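PDB 3SS6: acetyl-CoA acetyltransferase from Bacillus anthracis, which probably catalyses the reversible condensation of two acetyl-CoA molecules into acetoacetyl-CoA and coenzyme A, as biosynthetic thiolases do. Local coordinates for residues L150-P153 with I154-I157; I364-L367 with K368-L372; H156-M159 with G160-A163. All coordinates share one frame; numbering follows the deposited sequence.

Contacts 1 and 3 adjoin on one side of the chain, with centres 7 Å apart and His-156 and Ile-157 in common; contact 1 shapes the loop after helix 145-149, and contact 3 starts helix 159-170. Contact 2 ends helix 352-370 on the opposite side of the chain's centre, its own centre 38 Å from that of contact 1. Contact 1 is a surface loop, whereas the other two are partly buried. Their chemistry follows these places: a carboxylate accepts backbone N-H groups in contact 1, another receives the N-H of an N-cap residue in contact 3, and in contact 2 a buried glutamate pairs with two exposed arginines.

Contact 1 of 3, residues L150-P153 with I154-I157; sequences LEDP and IHHI
The imidazole of His-156 has Pro-153 over one face and Glu-151 at its edge. The carbonyl carbon of Pro-153 sits 4.2 Å above the ring plane, offset toward the rim, while Glu-151 OE2 lies in that plane. The carboxylate and ring planes are 71° apart, and the two side chains pass each other at a slant. With CG of Glu-151 anti to the backbone N (chi1 -176°) and the chain extended beyond it, OE2 comes to 3.2 Å from His-156 CB. The ring of His-155 has CG2 of its neighbour Ile-154 centred over one face, and its CD2 is 3.3 Å from Asp-152 OD1.

That oxygen organises the turn. OD1 of Asp-152 accepts from His-155 N at 2.8 Å, almost straight at the hydrogen (176°) and nearly along the C-O axis, and from Ile-154 N at 2.9 Å, from above the carboxylate plane. Asp-152 O in turn receives His-156 N at 2.9 Å, in a bent bond with the donor above the carbonyl plane. A side-chain oxygen bonded to the N-H groups two and three residues on, together with a main-chain carbonyl bonded to the fourth, meets the definition of an Asx motif. It reverses the chain in the loop between helices 145-149 and 159-170, in the N-terminal thiolase domain, and His-156 has positive phi at its far end. The reversal brings Ile-157 O back to Asp-152 N at 2.8 Å, and the same carbonyl oxygen lies 3.6 Å from Glu-151 CA in a CA-H...O contact.

Asp-152 is buried, its side chain also touching Pro-287 and Met-159. Elsewhere the loop meets the second subunit, where Thr-71 of that other chain packs on Pro-153 and Ile-154.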
ATOM      1  N   LEU A 150       0.319  14.996 -13.792  1.00 18.67           N
ATOM      2  CA  LEU A 150       0.110  16.446 -13.862  1.00 21.89           C
ATOM      3  C   LEU A 150       1.316  17.247 -13.396  1.00 21.71           C
ATOM      4  O   LEU A 150       1.276  18.474 -13.385  1.00 23.25           O
ATOM      5  CB  LEU A 150      -1.086  16.871 -12.999  1.00 24.84           C
ATOM      6  CG  LEU A 150      -2.448  16.234 -13.256  1.00 29.64           C
ATOM      7  CD1 LEU A 150      -3.449  16.682 -12.193  1.00 30.80           C
ATOM      8  CD2 LEU A 150      -2.940  16.582 -14.637  1.00 32.96           C
ATOM      9  N   GLU A 151       2.371  16.558 -12.972  1.00 18.54           N
ATOM     10  CA  GLU A 151       3.572  17.225 -12.488  1.00 17.43           C
ATOM     11  C   GLU A 151       4.686  17.077 -13.508  1.00 18.08           C
ATOM     12  O   GLU A 151       4.969  15.971 -13.960  1.00 19.91           O
ATOM     13  CB  GLU A 151       4.015  16.601 -11.154  1.00 20.13           C
ATOM     14  CG  GLU A 151       5.204  17.283 -10.532  1.00 22.07           C
ATOM     15  CD  GLU A 151       5.702  16.600  -9.258  1.00 30.81           C
ATOM     16  OE1 GLU A 151       5.240  15.481  -8.936  1.00 29.30           O
ATOM     17  OE2 GLU A 151       6.565  17.193  -8.582  1.00 34.76           O
ATOM     18  N   ASP A 152       5.341  18.173 -13.867  1.00 18.16           N
ATOM     19  CA  ASP A 152       6.444  18.057 -14.819  1.00 18.00           C
ATOM     20  C   ASP A 152       7.564  17.174 -14.252  1.00 18.89           C
ATOM     21  O   ASP A 152       7.971  17.344 -13.111  1.00 19.61           O
ATOM     22  CB  ASP A 152       6.992  19.429 -15.176  1.00 21.05           C
ATOM     23  CG  ASP A 152       8.070  19.348 -16.215  1.00 24.77           C
ATOM     24  OD1 ASP A 152       9.247  19.246 -15.822  1.00 25.36           O
ATOM     25  OD2 ASP A 152       7.732  19.350 -17.418  1.00 24.43           O
ATOM     26  N   PRO A 153       8.056  16.217 -15.052  1.00 18.28           N
ATOM     27  CA  PRO A 153       8.986  15.228 -14.483  1.00 20.50           C
ATOM     28  C   PRO A 153      10.414  15.734 -14.325  1.00 21.77           C
ATOM     29  O   PRO A 153      11.207  15.087 -13.626  1.00 22.90           O
ATOM     30  CB  PRO A 153       8.951  14.082 -15.503  1.00 21.94           C
ATOM     31  CG  PRO A 153       8.515  14.731 -16.797  1.00 20.58           C
ATOM     32  CD  PRO A 153       7.562  15.823 -16.382  1.00 20.89           C
ATOM     33  N   ILE A 154      10.735  16.857 -14.956  1.00 21.92           N
ATOM     34  CA  ILE A 154      12.064  17.447 -14.819  1.00 23.75           C
ATOM     35  C   ILE A 154      12.068  18.507 -13.716  1.00 29.11           C
ATOM     36  O   ILE A 154      12.926  18.499 -12.832  1.00 28.65           O
ATOM     37  CB  ILE A 154      12.534  18.081 -16.137  1.00 25.42           C
ATOM     38  CG1 ILE A 154      12.540  17.052 -17.279  1.00 25.71           C
ATOM     39  CG2 ILE A 154      13.911  18.730 -15.962  1.00 27.53           C
ATOM     40  CD1 ILE A 154      13.701  16.062 -17.246  1.00 23.88           C
ATOM     41  N   HIS A 155      11.146  19.462 -13.826  1.00 27.14           N
ATOM     42  CA  HIS A 155      11.053  20.593 -12.896  1.00 27.56           C
ATOM     43  C   HIS A 155      10.191  20.430 -11.647  1.00 28.08           C
ATOM     44  O   HIS A 155      10.272  21.234 -10.725  1.00 30.13           O
ATOM     45  CB  HIS A 155      10.645  21.845 -13.667  1.00 28.56           C
ATOM     46  CG  HIS A 155      11.483  22.089 -14.881  1.00 31.94           C
ATOM     47  ND1 HIS A 155      12.774  22.566 -14.809  1.00 35.33           N
ATOM     48  CD2 HIS A 155      11.225  21.898 -16.195  1.00 33.18           C
ATOM     49  CE1 HIS A 155      13.270  22.669 -16.028  1.00 34.47           C
ATOM     50  NE2 HIS A 155      12.351  22.270 -16.887  1.00 34.46           N
ATOM     51  N   HIS A 156       9.373  19.390 -11.624  1.00 23.18           N
ATOM     52  CA  HIS A 156       8.524  19.085 -10.476  1.00 24.66           C
ATOM     53  C   HIS A 156       7.610  20.233 -10.080  1.00 25.43           C
ATOM     54  O   HIS A 156       7.502  20.587  -8.900  1.00 28.47           O
ATOM     55  CB  HIS A 156       9.380  18.616  -9.304  1.00 31.66           C
ATOM     56  CG  HIS A 156      10.234  17.436  -9.640  1.00 37.87           C
ATOM     57  ND1 HIS A 156       9.711  16.174  -9.835  1.00 42.92           N
ATOM     58  CD2 HIS A 156      11.566  17.330  -9.859  1.00 40.01           C
ATOM     59  CE1 HIS A 156      10.688  15.339 -10.140  1.00 45.14           C
ATOM     60  NE2 HIS A 156      11.823  16.015 -10.161  1.00 44.43           N
ATOM     61  N   ILE A 157       6.953  20.807 -11.080  1.00 24.58           N
ATOM     62  CA  ILE A 157       5.894  21.784 -10.853  1.00 24.42           C
ATOM     63  C   ILE A 157       4.646  21.305 -11.562  1.00 24.22           C
ATOM     64  O   ILE A 157       4.736  20.616 -12.580  1.00 22.75           O
ATOM     65  CB  ILE A 157       6.277  23.165 -11.394  1.00 27.91           C
ATOM     66  CG1 ILE A 157       6.580  23.078 -12.891  1.00 28.43           C
ATOM     67  CG2 ILE A 157       7.477  23.718 -10.628  1.00 29.90           C
ATOM     68  CD1 ILE A 157       7.069  24.373 -13.492  1.00 37.89           C
TER

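Contact 2 of 3, residues I364-L367 with K368-L372; sequences IHEL and KRRGL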
ATOM      1  N   ILE A 364     -14.381  17.885 -36.865  1.00 14.10           N
ATOM      2  CA  ILE A 364     -14.890  17.314 -38.109  1.00 14.66           C
ATOM      3  C   ILE A 364     -16.395  17.496 -38.227  1.00 16.83           C
ATOM      4  O   ILE A 364     -16.904  17.935 -39.261  1.00 15.13           O
ATOM      5  CB  ILE A 364     -14.543  15.824 -38.221  1.00 13.34           C
ATOM      6  CG1 ILE A 364     -13.042  15.650 -38.462  1.00 14.15           C
ATOM      7  CG2 ILE A 364     -15.341  15.183 -39.345  1.00 16.66           C
ATOM      8  CD1 ILE A 364     -12.532  14.238 -38.206  1.00 17.12           C
ATOM      9  N   HIS A 365     -17.106  17.191 -37.148  1.00 16.87           N
ATOM     10  CA  HIS A 365     -18.554  17.279 -37.166  1.00 14.09           C
ATOM     11  C   HIS A 365     -19.062  18.711 -37.235  1.00 15.14           C
ATOM     12  O   HIS A 365     -20.078  18.967 -37.881  1.00 16.31           O
ATOM     13  CB  HIS A 365     -19.147  16.527 -35.970  1.00 16.25           C
ATOM     14  CG  HIS A 365     -19.055  15.041 -36.113  1.00 18.20           C
ATOM     15  ND1 HIS A 365     -19.967  14.310 -36.843  1.00 26.48           N
ATOM     16  CD2 HIS A 365     -18.141  14.153 -35.656  1.00 15.28           C
ATOM     17  CE1 HIS A 365     -19.626  13.032 -36.815  1.00 25.66           C
ATOM     18  NE2 HIS A 365     -18.520  12.911 -36.103  1.00 16.94           N
ATOM     19  N   GLU A 366     -18.361  19.639 -36.584  1.00 14.73           N
ATOM     20  CA  GLU A 366     -18.808  21.034 -36.600  1.00 15.07           C
ATOM     21  C   GLU A 366     -18.524  21.701 -37.948  1.00 17.66           C
ATOM     22  O   GLU A 366     -19.335  22.484 -38.434  1.00 17.67           O
ATOM     23  CB  GLU A 366     -18.205  21.824 -35.420  1.00 15.89           C
ATOM     24  CG  GLU A 366     -18.659  23.302 -35.302  1.00 16.61           C
ATOM     25  CD  GLU A 366     -20.154  23.489 -34.994  1.00 19.56           C
ATOM     26  OE1 GLU A 366     -20.862  22.503 -34.709  1.00 18.33           O
ATOM     27  OE2 GLU A 366     -20.618  24.647 -35.034  1.00 19.55           O
ATOM     28  N   LEU A 367     -17.381  21.401 -38.560  1.00 16.55           N
ATOM     29  CA  LEU A 367     -17.138  21.868 -39.925  1.00 18.21           C
ATOM     30  C   LEU A 367     -18.289  21.421 -40.824  1.00 19.79           C
ATOM     31  O   LEU A 367     -18.850  22.217 -41.581  1.00 19.72           O
ATOM     32  CB  LEU A 367     -15.816  21.320 -40.467  1.00 16.26           C
ATOM     33  CG  LEU A 367     -14.514  21.950 -39.957  1.00 16.17           C
ATOM     34  CD1 LEU A 367     -13.333  21.088 -40.372  1.00 17.67           C
ATOM     35  CD2 LEU A 367     -14.353  23.385 -40.487  1.00 17.58           C
ATOM     36  N   LYS A 368     -18.649  20.147 -40.729  1.00 18.18           N
ATOM     37  CA  LYS A 368     -19.715  19.617 -41.583  1.00 21.57           C
ATOM     38  C   LYS A 368     -21.065  20.275 -41.299  1.00 21.35           C
ATOM     39  O   LYS A 368     -21.804  20.621 -42.227  1.00 22.66           O
ATOM     40  CB  LYS A 368     -19.805  18.096 -41.454  1.00 22.89           C
ATOM     41  CG  LYS A 368     -18.640  17.374 -42.136  1.00 31.92           C
ATOM     42  CD  LYS A 368     -18.866  15.869 -42.199  1.00 40.23           C
ATOM     43  CE  LYS A 368     -20.136  15.524 -42.977  1.00 42.16           C
ATOM     44  NZ  LYS A 368     -20.031  15.904 -44.422  1.00 39.51           N
ATOM     45  N   ARG A 369     -21.380  20.460 -40.021  1.00 18.61           N
ATOM     46  CA  ARG A 369     -22.633  21.099 -39.632  1.00 17.67           C
ATOM     47  C   ARG A 369     -22.747  22.515 -40.199  1.00 21.05           C
ATOM     48  O   ARG A 369     -23.819  22.924 -40.668  1.00 21.17           O
ATOM     49  CB  ARG A 369     -22.781  21.121 -38.100  1.00 19.60           C
ATOM     50  CG  ARG A 369     -24.178  21.539 -37.634  1.00 22.75           C
ATOM     51  CD  ARG A 369     -24.228  21.786 -36.125  1.00 22.86           C
ATOM     52  NE  ARG A 369     -23.535  23.013 -35.750  1.00 20.11           N
ATOM     53  CZ  ARG A 369     -24.032  24.242 -35.900  1.00 20.85           C
ATOM     54  NH1 ARG A 369     -25.240  24.427 -36.426  1.00 23.83           N
ATOM     55  NH2 ARG A 369     -23.317  25.294 -35.522  1.00 24.20           N
ATOM     56  N   ARG A 370     -21.643  23.257 -40.165  1.00 19.74           N
ATOM     57  CA  ARG A 370     -21.620  24.631 -40.679  1.00 22.09           C
ATOM     58  C   ARG A 370     -21.391  24.716 -42.193  1.00 21.04           C
ATOM     59  O   ARG A 370     -21.480  25.802 -42.782  1.00 24.25           O
ATOM     60  CB  ARG A 370     -20.551  25.458 -39.964  1.00 21.35           C
ATOM     61  CG  ARG A 370     -20.815  25.680 -38.489  1.00 21.36           C
ATOM     62  CD  ARG A 370     -19.771  26.596 -37.870  1.00 24.27           C
ATOM     63  NE  ARG A 370     -20.051  26.844 -36.460  1.00 23.60           N
ATOM     64  CZ  ARG A 370     -19.966  28.033 -35.877  1.00 27.02           C
ATOM     65  NH1 ARG A 370     -19.604  29.096 -36.588  1.00 30.74           N
ATOM     66  NH2 ARG A 370     -20.249  28.158 -34.585  1.00 25.91           N
ATOM     67  N   GLY A 371     -21.096  23.585 -42.825  1.00 22.63           N
ATOM     68  CA  GLY A 371     -20.817  23.568 -44.254  1.00 23.65           C
ATOM     69  C   GLY A 371     -19.502  24.250 -44.610  1.00 22.21           C
ATOM     70  O   GLY A 371     -19.359  24.837 -45.692  1.00 24.73           O
ATOM     71  N   LEU A 372     -18.538  24.173 -43.697  1.00 20.52           N
ATOM     72  CA  LEU A 372     -17.230  24.792 -43.891  1.00 22.20           C
ATOM     73  C   LEU A 372     -16.164  23.729 -44.178  1.00 22.26           C
ATOM     74  O   LEU A 372     -16.388  22.544 -43.943  1.00 23.51           O
ATOM     75  CB  LEU A 372     -16.842  25.589 -42.644  1.00 22.72           C
ATOM     76  CG  LEU A 372     -17.823  26.710 -42.273  1.00 24.40           C
ATOM     77  CD1 LEU A 372     -17.517  27.244 -40.874  1.00 26.13           C
ATOM     78  CD2 LEU A 372     -17.775  27.820 -43.308  1.00 28.66           C
TER
HETATM   79  O   HOH W   1     -21.408  26.404 -32.736  1.00 25.87           O
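A Schellman motif closes helix 352-370 in the C-terminal thiolase domain: Leu-372 N returns to Leu-367 O at 2.9 Å, and Gly-371 N to Lys-368 O at 3.1 Å. Gly-371 leaves the helix with positive phi (69°). Across the turn, CD2 of Leu-367 meets CB of Leu-372 at 4.0 Å, the two side chains crossing at about a right angle and both also touching Leu-314 of strand 314-317.

On the same last turn, Glu-366 joins Arg-369 and Arg-370 in a salt-bridge network. Arg-369 grips the carboxylate side-on, Arg-369 NE to Glu-366 OE1 at 2.9 Å and Arg-369 NH2 to Glu-366 OE2 at 2.8 Å, both on syn sides but tilted out of the carboxylate plane, with the two planes 38° apart. The bend of Glu-366 at chi2 (65°) lays its carboxylate alongside that guanidinium. Arg-370 NE reaches the anti side of Glu-366 OE2 at 2.7 Å. These bonds should favour the ionised form of the buried glutamate, and Tyr-196 makes a cation-pi contact with Arg-369. A water links the same oxygen to the second arginine, donating to Glu-366 OE2 at 3.0 Å and accepting from Arg-370 NH2 at 2.8 Å.

Contact 3 of 3, residues H156-M159 with G160-A163; sequences HIMM and GETA
This is a local N-terminal capping contact, in which Ile-157 and Met-158 meet Glu-161 and Thr-162 at the start of helix 159-170. It belongs to the long excursion of the chain between strands 112-120 and 252-262. Met-158 occupies the N-cap position, and its N-H donates to Glu-161 OE1 at 2.9 Å, nearly straight at the hydrogen (171°), although the donor stands above the carboxylate plane. A side chain three residues into the helix accepting the N-cap N-H is one half of a capping box; the other half would need a polar side chain at the N-cap, where methionine stands. The Glu-161 chain runs extended beyond CG, laying its carboxylate back over the loop, where CD is 3.8 Å from Ile-157 CB.

Met-158 O begins the helical bonding by accepting from Thr-162 N at 3.3 Å, in the carbonyl plane, with a weak bond from Glu-161 N besides. Met-159 O is held twice, by Ala-163 N at 3.0 Å and by Thr-162 OG1 at 2.7 Å, the hydroxyl donating on a lone pair in the carbonyl plane. Chi1 of Thr-162 (76°) puts OG1 between the backbone N and carbonyl carbon, turned back toward the Met-159 carbonyl at the first turn, and leaves CG2 for Ile-157 CD1 at 3.9 Å. These two residues hold the places of a hydrophobic staple, with a threonine methyl as one partner.

Around this helix start, Leu-150, just past helix 145-149, bonds through its backbone to Met-159, Thr-162 touches Met-290 in the loop before helix 294-305, and Ala-163 rests on Phe-321 beside the start of helix 322-332.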
ATOM      1  N   HIS A 156       9.373  19.390 -11.624  1.00 23.18           N
ATOM      2  CA  HIS A 156       8.524  19.085 -10.476  1.00 24.66           C
ATOM      3  C   HIS A 156       7.610  20.233 -10.080  1.00 25.43           C
ATOM      4  O   HIS A 156       7.502  20.587  -8.900  1.00 28.47           O
ATOM      5  CB  HIS A 156       9.380  18.616  -9.304  1.00 31.66           C
ATOM      6  CG  HIS A 156      10.234  17.436  -9.640  1.00 37.87           C
ATOM      7  ND1 HIS A 156       9.711  16.174  -9.835  1.00 42.92           N
ATOM      8  CD2 HIS A 156      11.566  17.330  -9.859  1.00 40.01           C
ATOM      9  CE1 HIS A 156      10.688  15.339 -10.140  1.00 45.14           C
ATOM     10  NE2 HIS A 156      11.823  16.015 -10.161  1.00 44.43           N
ATOM     11  N   ILE A 157       6.953  20.807 -11.080  1.00 24.58           N
ATOM     12  CA  ILE A 157       5.894  21.784 -10.853  1.00 24.42           C
ATOM     13  C   ILE A 157       4.646  21.305 -11.562  1.00 24.22           C
ATOM     14  O   ILE A 157       4.736  20.616 -12.580  1.00 22.75           O
ATOM     15  CB  ILE A 157       6.277  23.165 -11.394  1.00 27.91           C
ATOM     16  CG1 ILE A 157       6.580  23.078 -12.891  1.00 28.43           C
ATOM     17  CG2 ILE A 157       7.477  23.718 -10.628  1.00 29.90           C
ATOM     18  CD1 ILE A 157       7.069  24.373 -13.492  1.00 37.89           C
ATOM     19  N   MET A 158       3.477  21.653 -11.029  1.00 22.59           N
ATOM     20  CA  MET A 158       2.227  21.190 -11.622  1.00 25.47           C
ATOM     21  C   MET A 158       1.916  21.945 -12.917  1.00 20.21           C
ATOM     22  O   MET A 158       2.374  23.067 -13.116  1.00 25.72           O
ATOM     23  CB  MET A 158       1.073  21.349 -10.628  1.00 25.67           C
ATOM     24  CG  MET A 158       1.309  20.673  -9.287  1.00 28.24           C
ATOM     25  SD  MET A 158       1.511  18.876  -9.394  1.00 30.61           S
ATOM     26  CE  MET A 158      -0.094  18.365  -9.984  1.00 25.26           C
ATOM     27  N   MET A 159       1.135  21.331 -13.796  1.00 20.96           N
ATOM     28  CA  MET A 159       0.734  22.004 -15.029  1.00 19.80           C
ATOM     29  C   MET A 159       0.103  23.366 -14.729  1.00 25.24           C
ATOM     30  O   MET A 159       0.283  24.319 -15.487  1.00 27.33           O
ATOM     31  CB  MET A 159      -0.242  21.142 -15.824  1.00 21.64           C
ATOM     32  CG  MET A 159       0.330  19.813 -16.337  1.00 24.67           C
ATOM     33  SD  MET A 159       1.766  20.029 -17.414  1.00 28.80           S
ATOM     34  CE  MET A 159       3.091  19.640 -16.267  1.00 30.44           C
ATOM     35  N   GLY A 160      -0.625  23.458 -13.617  1.00 24.10           N
ATOM     36  CA  GLY A 160      -1.261  24.710 -13.225  1.00 22.55           C
ATOM     37  C   GLY A 160      -0.266  25.820 -12.947  1.00 25.21           C
ATOM     38  O   GLY A 160      -0.538  27.002 -13.194  1.00 25.49           O
ATOM     39  N   GLU A 161       0.895  25.450 -12.417  1.00 26.13           N
ATOM     40  CA  GLU A 161       1.960  26.426 -12.216  1.00 28.71           C
ATOM     41  C   GLU A 161       2.524  26.908 -13.558  1.00 26.39           C
ATOM     42  O   GLU A 161       2.822  28.089 -13.707  1.00 28.09           O
ATOM     43  CB  GLU A 161       3.066  25.861 -11.317  1.00 33.84           C
ATOM     44  CG  GLU A 161       2.541  25.302 -10.000  1.00 38.80           C
ATOM     45  CD  GLU A 161       3.637  24.727  -9.121  1.00 40.46           C
ATOM     46  OE1 GLU A 161       3.591  23.505  -8.834  1.00 34.58           O
ATOM     47  OE2 GLU A 161       4.534  25.501  -8.710  1.00 41.04           O
ATOM     48  N   THR A 162       2.652  26.011 -14.540  1.00 24.61           N
ATOM     49  CA  THR A 162       3.125  26.436 -15.860  1.00 23.67           C
ATOM     50  C   THR A 162       2.120  27.404 -16.483  1.00 26.10           C
ATOM     51  O   THR A 162       2.490  28.284 -17.256  1.00 26.85           O
ATOM     52  CB  THR A 162       3.406  25.251 -16.833  1.00 22.48           C
ATOM     53  OG1 THR A 162       2.172  24.716 -17.338  1.00 21.35           O
ATOM     54  CG2 THR A 162       4.192  24.149 -16.126  1.00 23.47           C
ATOM     55  N   ALA A 163       0.848  27.240 -16.126  1.00 25.48           N
ATOM     56  CA  ALA A 163      -0.188  28.154 -16.574  1.00 23.20           C
ATOM     57  C   ALA A 163       0.024  29.535 -15.958  1.00 24.56           C
ATOM     58  O   ALA A 163      -0.079  30.553 -16.654  1.00 23.49           O
ATOM     59  CB  ALA A 163      -1.579  27.605 -16.237  1.00 22.77           C
TER